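Local atomic coordinates of 11R-lipoxygenase (Gersemia fruticosa, PDB entry 3VF1), a protein that probably oxygenates polyunsaturated fatty acids as a calcium-dependent 11R-lipoxygenase, using a single non-haem iron. Residues L305-Y311 / P332-L338. Residues are numbered along the deposited sequence; the frame is centred on the assembly and turned at random.
Sequences LIFITDY and PLGLFYL
Strands 306-310 and 333-338 run antiparallel at 156°, axes 4.6 Å apart, with I308 opposite L335 in a non-hydrogen-bonded pair (CA-CA 4.6 Å). Two hydrogen-bonded pairs are doubly satisfied: F307 N to F336 O (3.1 Å) and F336 N to F307 O (2.8 Å), then T309 N to G334 O (2.9 Å) and G334 N to T309 O (3.0 Å). One hydrogen bond closes each end, L338 N to L305 O (2.8 Å) and Y311 N to P332 O (3.1 Å); P332, lacking an amide hydrogen, can only accept. The backbones of I306 and I308 hydrogen-bond to C273 and R271, those of L333 and L335 to Q350 and to I347 and A348. I306, I308, D310, L333, L335 and Y337 share one face, I306 CG2 meeting L335 CD1 at 3.5 Å; beta-branched isoleucines suit extended backbone. On the other, G334 avoids a CB that would clash with T309 OG1 (p rotamer), which meets the edge of F336 at CE1 (3.5 Å). Side chains of D310, Y311 and Y337 hydrogen-bond outside the pair, to Q353, D383 and D292. These are adjacent inner strands of the antiparallel sheet in the lipoxygenase catalytic domain, packed against helices 297-302 and 369-410.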
loop_
_atom_site.group_PDB
_atom_site.type_symbol
_atom_site.label_atom_id
_atom_site.label_comp_id
_atom_site.label_asym_id
_atom_site.label_seq_id
_atom_site.Cartn_x
_atom_site.Cartn_y
_atom_site.Cartn_z
ATOM N N LEU A 305 7.669 -17.773 -26.186
ATOM C CA LEU A 305 8.540 -18.307 -25.145
ATOM C C LEU A 305 9.576 -17.272 -24.715
ATOM O O LEU A 305 10.398 -17.537 -23.844
ATOM C CB LEU A 305 9.253 -19.564 -25.645
ATOM C CG LEU A 305 8.358 -20.682 -26.178
ATOM C CD1 LEU A 305 9.205 -21.827 -26.713
ATOM C CD2 LEU A 305 7.408 -21.175 -25.100
ATOM N N ILE A 306 9.530 -16.094 -25.326
ATOM C CA ILE A 306 10.523 -15.059 -25.060
ATOM C C ILE A 306 9.894 -13.866 -24.351
ATOM O O ILE A 306 8.933 -13.280 -24.842
ATOM C CB ILE A 306 11.178 -14.569 -26.363
ATOM C CG1 ILE A 306 11.925 -15.717 -27.049
ATOM C CG2 ILE A 306 12.126 -13.412 -26.082
ATOM C CD1 ILE A 306 13.181 -16.156 -26.325
ATOM N N PHE A 307 10.450 -13.512 -23.198
ATOM C CA PHE A 307 9.964 -12.382 -22.419
ATOM C C PHE A 307 11.092 -11.386 -22.191
ATOM O O PHE A 307 12.264 -11.734 -22.308
ATOM C CB PHE A 307 9.394 -12.868 -21.087
ATOM C CG PHE A 307 8.237 -13.814 -21.241
ATOM C CD1 PHE A 307 8.446 -15.120 -21.648
ATOM C CD2 PHE A 307 6.941 -13.396 -20.985
ATOM C CE1 PHE A 307 7.384 -15.992 -21.797
ATOM C CE2 PHE A 307 5.879 -14.264 -21.131
ATOM C CZ PHE A 307 6.101 -15.563 -21.537
ATOM N N ILE A 308 10.735 -10.147 -21.865
ATOM C CA ILE A 308 11.716 -9.074 -21.774
ATOM C C ILE A 308 11.422 -8.110 -20.629
ATOM O O ILE A 308 10.267 -7.858 -20.297
ATOM C CB ILE A 308 11.762 -8.274 -23.090
ATOM C CG1 ILE A 308 12.869 -7.217 -23.045
ATOM C CG2 ILE A 308 10.415 -7.624 -23.362
ATOM C CD1 ILE A 308 13.103 -6.525 -24.375
ATOM N N THR A 309 12.482 -7.575 -20.030
ATOM C CA THR A 309 12.364 -6.528 -19.023
ATOM C C THR A 309 13.146 -5.299 -19.476
ATOM O O THR A 309 14.374 -5.269 -19.388
ATOM C CB THR A 309 12.906 -6.983 -17.651
ATOM O OG1 THR A 309 14.279 -7.368 -17.775
ATOM C CG2 THR A 309 12.101 -8.157 -17.112
ATOM N N ASP A 310 12.428 -4.289 -19.960
ATOM C CA ASP A 310 13.052 -3.085 -20.498
ATOM C C ASP A 310 12.946 -1.931 -19.507
ATOM O O ASP A 310 11.846 -1.498 -19.164
ATOM C CB ASP A 310 12.378 -2.699 -21.818
ATOM C CG ASP A 310 13.036 -1.504 -22.486
ATOM O OD1 ASP A 310 13.799 -0.781 -21.809
ATOM O OD2 ASP A 310 12.786 -1.283 -23.690
ATOM N N TYR A 311 14.094 -1.428 -19.061
ATOM C CA TYR A 311 14.129 -0.338 -18.089
ATOM C C TYR A 311 14.500 0.990 -18.742
ATOM O O TYR A 311 15.278 1.775 -18.199
ATOM C CB TYR A 311 15.101 -0.681 -16.960
ATOM C CG TYR A 311 14.655 -1.891 -16.176
ATOM C CD1 TYR A 311 14.973 -3.173 -16.601
ATOM C CD2 TYR A 311 13.892 -1.751 -15.025
ATOM C CE1 TYR A 311 14.553 -4.281 -15.895
ATOM C CE2 TYR A 311 13.470 -2.852 -14.313
ATOM C CZ TYR A 311 13.802 -4.115 -14.752
ATOM O OH TYR A 311 13.378 -5.213 -14.043
ATOM N N PRO A 332 19.161 -0.913 -18.510
ATOM C CA PRO A 332 19.363 -2.233 -19.107
ATOM C C PRO A 332 18.136 -2.842 -19.771
ATOM O O PRO A 332 17.015 -2.366 -19.597
ATOM C CB PRO A 332 19.765 -3.086 -17.907
ATOM C CG PRO A 332 19.038 -2.471 -16.769
ATOM C CD PRO A 332 18.993 -0.992 -17.049
ATOM N N LEU A 333 18.380 -3.898 -20.540
ATOM C CA LEU A 333 17.324 -4.742 -21.074
ATOM C C LEU A 333 17.692 -6.189 -20.783
ATOM O O LEU A 333 18.830 -6.602 -20.996
ATOM C CB LEU A 333 17.163 -4.550 -22.582
ATOM C CG LEU A 333 16.791 -3.152 -23.072
ATOM C CD1 LEU A 333 18.039 -2.327 -23.333
ATOM C CD2 LEU A 333 15.926 -3.239 -24.319
ATOM N N GLY A 334 16.730 -6.954 -20.288
ATOM C CA GLY A 334 16.950 -8.357 -20.007
ATOM C C GLY A 334 16.028 -9.214 -20.845
ATOM O O GLY A 334 14.858 -8.888 -21.021
ATOM N N LEU A 335 16.557 -10.311 -21.372
ATOM C CA LEU A 335 15.757 -11.231 -22.167
ATOM C C LEU A 335 15.673 -12.567 -21.447
ATOM O O LEU A 335 16.672 -13.067 -20.935
ATOM C CB LEU A 335 16.367 -11.412 -23.556
ATOM C CG LEU A 335 15.411 -11.928 -24.632
ATOM C CD1 LEU A 335 14.343 -10.888 -24.944
ATOM C CD2 LEU A 335 16.173 -12.308 -25.889
ATOM N N PHE A 336 14.474 -13.137 -21.403
ATOM C CA PHE A 336 14.245 -14.379 -20.680
ATOM C C PHE A 336 13.612 -15.431 -21.580
ATOM O O PHE A 336 12.978 -15.110 -22.582
ATOM C CB PHE A 336 13.352 -14.129 -19.464
ATOM C CG PHE A 336 13.931 -13.156 -18.476
ATOM C CD1 PHE A 336 13.961 -11.801 -18.755
ATOM C CD2 PHE A 336 14.438 -13.594 -17.265
ATOM C CE1 PHE A 336 14.490 -10.902 -17.848
ATOM C CE2 PHE A 336 14.967 -12.699 -16.353
ATOM C CZ PHE A 336 14.993 -11.350 -16.648
ATOM N N TYR A 337 13.798 -16.693 -21.209
ATOM C CA TYR A 337 13.266 -17.814 -21.969
ATOM C C TYR A 337 12.371 -18.662 -21.078
ATOM O O TYR A 337 12.716 -18.945 -19.934
ATOM C CB TYR A 337 14.415 -18.667 -22.507
ATOM C CG TYR A 337 13.984 -19.808 -23.401
ATOM C CD1 TYR A 337 13.480 -19.567 -24.670
ATOM C CD2 TYR A 337 14.105 -21.126 -22.986
ATOM C CE1 TYR A 337 13.097 -20.602 -25.495
ATOM C CE2 TYR A 337 13.723 -22.172 -23.807
ATOM C CZ TYR A 337 13.220 -21.902 -25.060
ATOM O OH TYR A 337 12.839 -22.932 -25.888
ATOM N N LEU A 338 11.218 -19.061 -21.604
ATOM C CA LEU A 338 10.305 -19.929 -20.870
ATOM C C LEU A 338 10.665 -21.388 -21.123
ATOM O O LEU A 338 10.359 -21.939 -22.176
ATOM C CB LEU A 338 8.859 -19.664 -21.290
ATOM C CG LEU A 338 7.801 -20.569 -20.652
ATOM C CD1 LEU A 338 7.753 -20.375 -19.145
ATOM C CD2 LEU A 338 6.440 -20.308 -21.273
#